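Local coordinates for protein telomeric DNA-binding factor trf1 (PDB 6K5S) that probably binds telomeric repeat DNA, its all-helical TRF-family domain forming the part of the factor described here, at residues Leu175-Val178 / Glu179-Ile183; Met159-Arg162 / Phe163-Arg167. All coordinates share one frame; numbering follows the deposited sequence.

Contact 1 (Leu175-Val178 / Glu179-Ile183); sequences LTYV and EKQII
Thr176 and Glu179 close the N-terminal end of helix 177-195 by a local capping contact, on the side of the helix that faces helix 159-166. Glu179 N donates to Thr176 OG1 at 3.1 Å, and Thr176 N returns a nearly straight bond to Glu179 OE1 at 2.9 Å (175°), arriving from above the carboxylate plane. With OG1 set between its own backbone N and carbonyl carbon (chi1 76°), the threonine hydroxyl reaches forward to the first turn. This reciprocal pair is a capping box: threonine suits the N-cap because its short hydroxyl takes up an amide at the helix start with no preceding helical carbonyl to bond to, and glutamate is just long enough to answer. The carboxylate also lies where the helix dipole would probably stabilise its negative charge, as would its second partner, Arg167. Before the cap, Leu175 lays its side chain forward against the first turns, its CD2 meeting Ile183 CD1 at 3.5 Å and its CB packed tightly on the aliphatic part of Lys180, 3.5 Å from CG. On the outer side Gln181, bent at chi2, lays its CG over one face of the Tyr177 ring, 4.0 Å from the centroid, a CH-pi contact.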
loop_
_atom_site.group_PDB
_atom_site.type_symbol
_atom_site.label_atom_id
_atom_site.label_comp_id
_atom_site.label_asym_id
_atom_site.label_seq_id
_atom_site.Cartn_x
_atom_site.Cartn_y
_atom_site.Cartn_z
ATOM N N LEU A 175 25.441 32.154 13.476
ATOM C CA LEU A 175 24.538 31.178 14.075
ATOM C C LEU A 175 23.314 31.861 14.669
ATOM O O LEU A 175 23.388 32.987 15.164
ATOM C CB LEU A 175 25.260 30.386 15.165
ATOM C CG LEU A 175 25.567 28.914 14.905
ATOM C CD1 LEU A 175 26.361 28.762 13.630
ATOM C CD2 LEU A 175 26.335 28.357 16.075
ATOM N N THR A 176 22.176 31.173 14.616
ATOM C CA THR A 176 20.974 31.712 15.235
ATOM C C THR A 176 21.021 31.510 16.747
ATOM O O THR A 176 21.853 30.772 17.279
ATOM C CB THR A 176 19.710 31.065 14.654
ATOM O OG1 THR A 176 19.552 29.743 15.187
ATOM C CG2 THR A 176 19.787 30.996 13.139
ATOM N N TYR A 177 20.112 32.191 17.450
ATOM C CA TYR A 177 20.080 32.082 18.904
ATOM C C TYR A 177 19.773 30.651 19.334
ATOM O O TYR A 177 20.460 30.092 20.196
ATOM C CB TYR A 177 19.056 33.064 19.482
ATOM C CG TYR A 177 18.836 32.944 20.982
ATOM C CD1 TYR A 177 19.709 33.546 21.887
ATOM C CD2 TYR A 177 17.740 32.249 21.492
ATOM C CE1 TYR A 177 19.503 33.449 23.256
ATOM C CE2 TYR A 177 17.528 32.144 22.859
ATOM C CZ TYR A 177 18.412 32.746 23.733
ATOM O OH TYR A 177 18.202 32.643 25.090
ATOM N N VAL A 178 18.756 30.037 18.724
ATOM C CA VAL A 178 18.413 28.650 19.039
ATOM C C VAL A 178 19.604 27.735 18.781
ATOM O O VAL A 178 19.939 26.872 19.601
ATOM C CB VAL A 178 17.180 28.211 18.230
ATOM C CG1 VAL A 178 17.003 26.703 18.285
ATOM C CG2 VAL A 178 15.935 28.915 18.746
ATOM N N GLU A 179 20.273 27.927 17.642
ATOM C CA GLU A 179 21.412 27.082 17.296
ATOM C C GLU A 179 22.506 27.160 18.359
ATOM O O GLU A 179 23.026 26.129 18.814
ATOM C CB GLU A 179 21.946 27.471 15.918
ATOM C CG GLU A 179 21.172 26.835 14.753
ATOM C CD GLU A 179 21.408 27.539 13.419
ATOM O OE1 GLU A 179 22.172 28.537 13.381
ATOM O OE2 GLU A 179 20.827 27.098 12.403
ATOM N N LYS A 180 22.858 28.378 18.789
ATOM C CA LYS A 180 23.887 28.503 19.817
ATOM C C LYS A 180 23.409 27.975 21.162
ATOM O O LYS A 180 24.212 27.424 21.922
ATOM C CB LYS A 180 24.357 29.956 19.929
ATOM C CG LYS A 180 24.744 30.539 18.582
ATOM C CD LYS A 180 25.343 31.943 18.671
ATOM C CE LYS A 180 24.260 33.003 18.582
ATOM N NZ LYS A 180 23.647 33.216 19.925
ATOM N N GLN A 181 22.115 28.095 21.463
ATOM C CA GLN A 181 21.595 27.477 22.682
ATOM C C GLN A 181 21.717 25.955 22.631
ATOM O O GLN A 181 22.041 25.310 23.642
ATOM C CB GLN A 181 20.142 27.886 22.902
ATOM C CG GLN A 181 19.978 29.256 23.517
ATOM C CD GLN A 181 20.755 29.385 24.804
ATOM O OE1 GLN A 181 20.622 28.551 25.704
ATOM N NE2 GLN A 181 21.583 30.423 24.900
ATOM N N ILE A 182 21.441 25.358 21.466
ATOM C CA ILE A 182 21.573 23.909 21.333
ATOM C C ILE A 182 23.021 23.490 21.536
ATOM O O ILE A 182 23.318 22.553 22.287
ATOM C CB ILE A 182 21.048 23.434 19.967
ATOM C CG1 ILE A 182 19.558 23.727 19.835
ATOM C CG2 ILE A 182 21.319 21.947 19.802
ATOM C CD1 ILE A 182 19.065 23.565 18.411
ATOM N N ILE A 183 23.948 24.174 20.861
ATOM C CA ILE A 183 25.354 23.841 21.036
ATOM C C ILE A 183 25.735 23.908 22.510
ATOM O O ILE A 183 26.406 23.011 23.038
ATOM C CB ILE A 183 26.231 24.760 20.173
ATOM C CG1 ILE A 183 25.929 24.514 18.697
ATOM C CG2 ILE A 183 27.704 24.501 20.446
ATOM C CD1 ILE A 183 26.751 25.325 17.793
#

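Contact 2 (Met159-Arg162 / Phe163-Arg167)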
loop_
_atom_site.group_PDB
_atom_site.type_symbol
_atom_site.label_atom_id
_atom_site.label_comp_id
_atom_site.label_asym_id
_atom_site.label_seq_id
_atom_site.Cartn_x
_atom_site.Cartn_y
_atom_site.Cartn_z
ATOM N N MET A 159 29.535 21.055 15.595
ATOM C CA MET A 159 28.081 21.216 15.562
ATOM C C MET A 159 27.699 22.535 14.898
ATOM O O MET A 159 26.699 22.605 14.172
ATOM C CB MET A 159 27.494 21.132 16.974
ATOM C CG MET A 159 27.106 19.718 17.441
ATOM S SD MET A 159 25.999 19.667 18.887
ATOM C CE MET A 159 24.542 20.304 18.119
ATOM N N ALA A 160 28.501 23.583 15.113
ATOM C CA ALA A 160 28.196 24.892 14.544
ATOM C C ALA A 160 28.382 24.897 13.036
ATOM O O ALA A 160 27.543 25.427 12.299
ATOM C CB ALA A 160 29.075 25.966 15.185
ATOM N N HIS A 161 29.491 24.332 12.553
ATOM C CA HIS A 161 29.672 24.220 11.111
ATOM C C HIS A 161 28.592 23.350 10.489
ATOM O O HIS A 161 28.168 23.600 9.355
ATOM C CB HIS A 161 31.049 23.656 10.782
ATOM C CG HIS A 161 31.327 23.593 9.312
ATOM N ND1 HIS A 161 31.864 22.480 8.701
ATOM C CD2 HIS A 161 31.125 24.502 8.330
ATOM C CE1 HIS A 161 31.986 22.709 7.405
ATOM N NE2 HIS A 161 31.545 23.929 7.155
ATOM N N ARG A 162 28.125 22.333 11.216
ATOM C CA ARG A 162 27.039 21.516 10.694
ATOM C C ARG A 162 25.759 22.329 10.545
ATOM O O ARG A 162 25.046 22.189 9.544
ATOM C CB ARG A 162 26.816 20.300 11.591
ATOM C CG ARG A 162 27.722 19.143 11.259
ATOM C CD ARG A 162 27.157 17.846 11.796
ATOM N NE ARG A 162 28.153 17.107 12.566
ATOM C CZ ARG A 162 28.728 15.989 12.143
ATOM N NH1 ARG A 162 28.399 15.499 10.954
ATOM N NH2 ARG A 162 29.625 15.367 12.903
ATOM N N PHE A 163 25.452 23.191 11.526
ATOM C CA PHE A 163 24.245 24.013 11.423
ATOM C C PHE A 163 24.324 24.966 10.236
ATOM O O PHE A 163 23.326 25.187 9.540
ATOM C CB PHE A 163 24.018 24.821 12.700
ATOM C CG PHE A 163 23.421 24.040 13.827
ATOM C CD1 PHE A 163 22.428 23.104 13.597
ATOM C CD2 PHE A 163 23.855 24.245 15.124
ATOM C CE1 PHE A 163 21.878 22.383 14.634
ATOM C CE2 PHE A 163 23.303 23.538 16.177
ATOM C CZ PHE A 163 22.313 22.600 15.934
ATOM N N LEU A 164 25.492 25.572 10.014
ATOM C CA LEU A 164 25.644 26.492 8.891
ATOM C C LEU A 164 25.518 25.747 7.568
ATOM O O LEU A 164 24.762 26.157 6.676
ATOM C CB LEU A 164 26.991 27.225 8.989
ATOM C CG LEU A 164 27.094 28.218 10.157
ATOM C CD1 LEU A 164 28.508 28.757 10.390
ATOM C CD2 LEU A 164 26.147 29.377 9.955
ATOM N N ILE A 165 26.228 24.629 7.444
ATOM C CA ILE A 165 26.167 23.811 6.236
ATOM C C ILE A 165 24.731 23.432 5.900
ATOM O O ILE A 165 24.307 23.516 4.740
ATOM C CB ILE A 165 27.065 22.566 6.400
ATOM C CG1 ILE A 165 28.540 22.970 6.330
ATOM C CG2 ILE A 165 26.748 21.515 5.355
ATOM C CD1 ILE A 165 28.801 24.109 5.383
ATOM N N ARG A 166 23.951 23.019 6.901
ATOM C CA ARG A 166 22.649 22.452 6.571
ATOM C C ARG A 166 21.672 23.491 6.045
ATOM O O ARG A 166 20.651 23.110 5.469
ATOM C CB ARG A 166 22.033 21.739 7.774
ATOM C CG ARG A 166 21.227 22.652 8.661
ATOM C CD ARG A 166 20.442 21.921 9.733
ATOM N NE ARG A 166 19.012 21.841 9.440
ATOM C CZ ARG A 166 18.181 22.882 9.443
ATOM N NH1 ARG A 166 18.625 24.103 9.719
ATOM N NH2 ARG A 166 16.900 22.702 9.179
ATOM N N ARG A 167 21.949 24.786 6.219
ATOM C CA ARG A 167 21.066 25.812 5.683
ATOM C C ARG A 167 21.796 26.742 4.726
ATOM O O ARG A 167 21.378 27.885 4.547
ATOM C CB ARG A 167 20.394 26.603 6.808
ATOM C CG ARG A 167 21.332 27.348 7.752
ATOM C CD ARG A 167 20.513 28.148 8.770
ATOM N NE ARG A 167 21.306 28.615 9.905
ATOM C CZ ARG A 167 22.070 29.704 9.882
ATOM N NH1 ARG A 167 22.143 30.432 8.785
ATOM N NH2 ARG A 167 22.764 30.070 10.955
#
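His161 swings its ring carbon CG anti to the backbone N (chi1 -177°), and Ile165, one turn on, sets CG1 beside its own N (chi1 -72°); the two side chains meet obliquely on the outer side of helix 159-166. Ile165 CG1 sits over one face of the imidazole, displaced toward the rim, in a CH-pi contact 3.6 Å from the ring centroid. Isoleucine suits this place through its CG1-CD1 arm, which lies across the flat ring; the fit is close, with CD1 also 3.3 Å from His161 NE2. The backbone carries the usual i to i+4 ladder of an alpha-helix, with Ile165 N bonded to His161 O at 2.9 Å and Arg166 N to Arg162 O at 3.0 Å.

Inward, Met159 lies alongside Phe163 and points the same way, and the bend at chi3 (69°) turns its methyl CE toward the ring atom CZ, 3.9 Å away. Flexible methionine can fit itself to a rigid ring, and the phenylalanine fills the space between this helix and its neighbours, packing on Leu110, Glu179 and Ile183. Were Phe163 replaced by an alanine, a gap would be likely to open between Leu110, Glu179 and Ile183, and the Met159 methyl would lose its aromatic neighbour.

Arg162 and Arg166 find their polar partners outside the segments: Arg162 NE makes a salt bridge to Asp158, just before the helix, while Arg166 NH2 donates to the carbonyls of Ala114 and Ser118. With Met159 and Phe163 buried and His161, Arg162 and Ile165 exposed, the chemistry implies that burial of apolar area holds the inner face of this short helix, and that the hydrogen bonds of Arg166 add a polar tie to the chain around Ala114 and Ser118.

Contact 2 comes first along the chain, on helix 159-166, and contact 1 follows at the start of the next helix, 177-195; their centres are 11 Å apart, on the same side of the chain's centre. The connection between them is partly unmodelled, at 170-173, yet the flanking residues are in contact. Arg167 NH2, just past the first helix, forms a salt bridge of 2.9 Å with Glu179 OE1, so the capping carboxylate also joins the helices. Ala160 CB packs on Ile183 CD1 at 3.6 Å, and Leu164 on Leu175. The two successive helices are therefore held as a packed pair within the all-helical TRF-family domain.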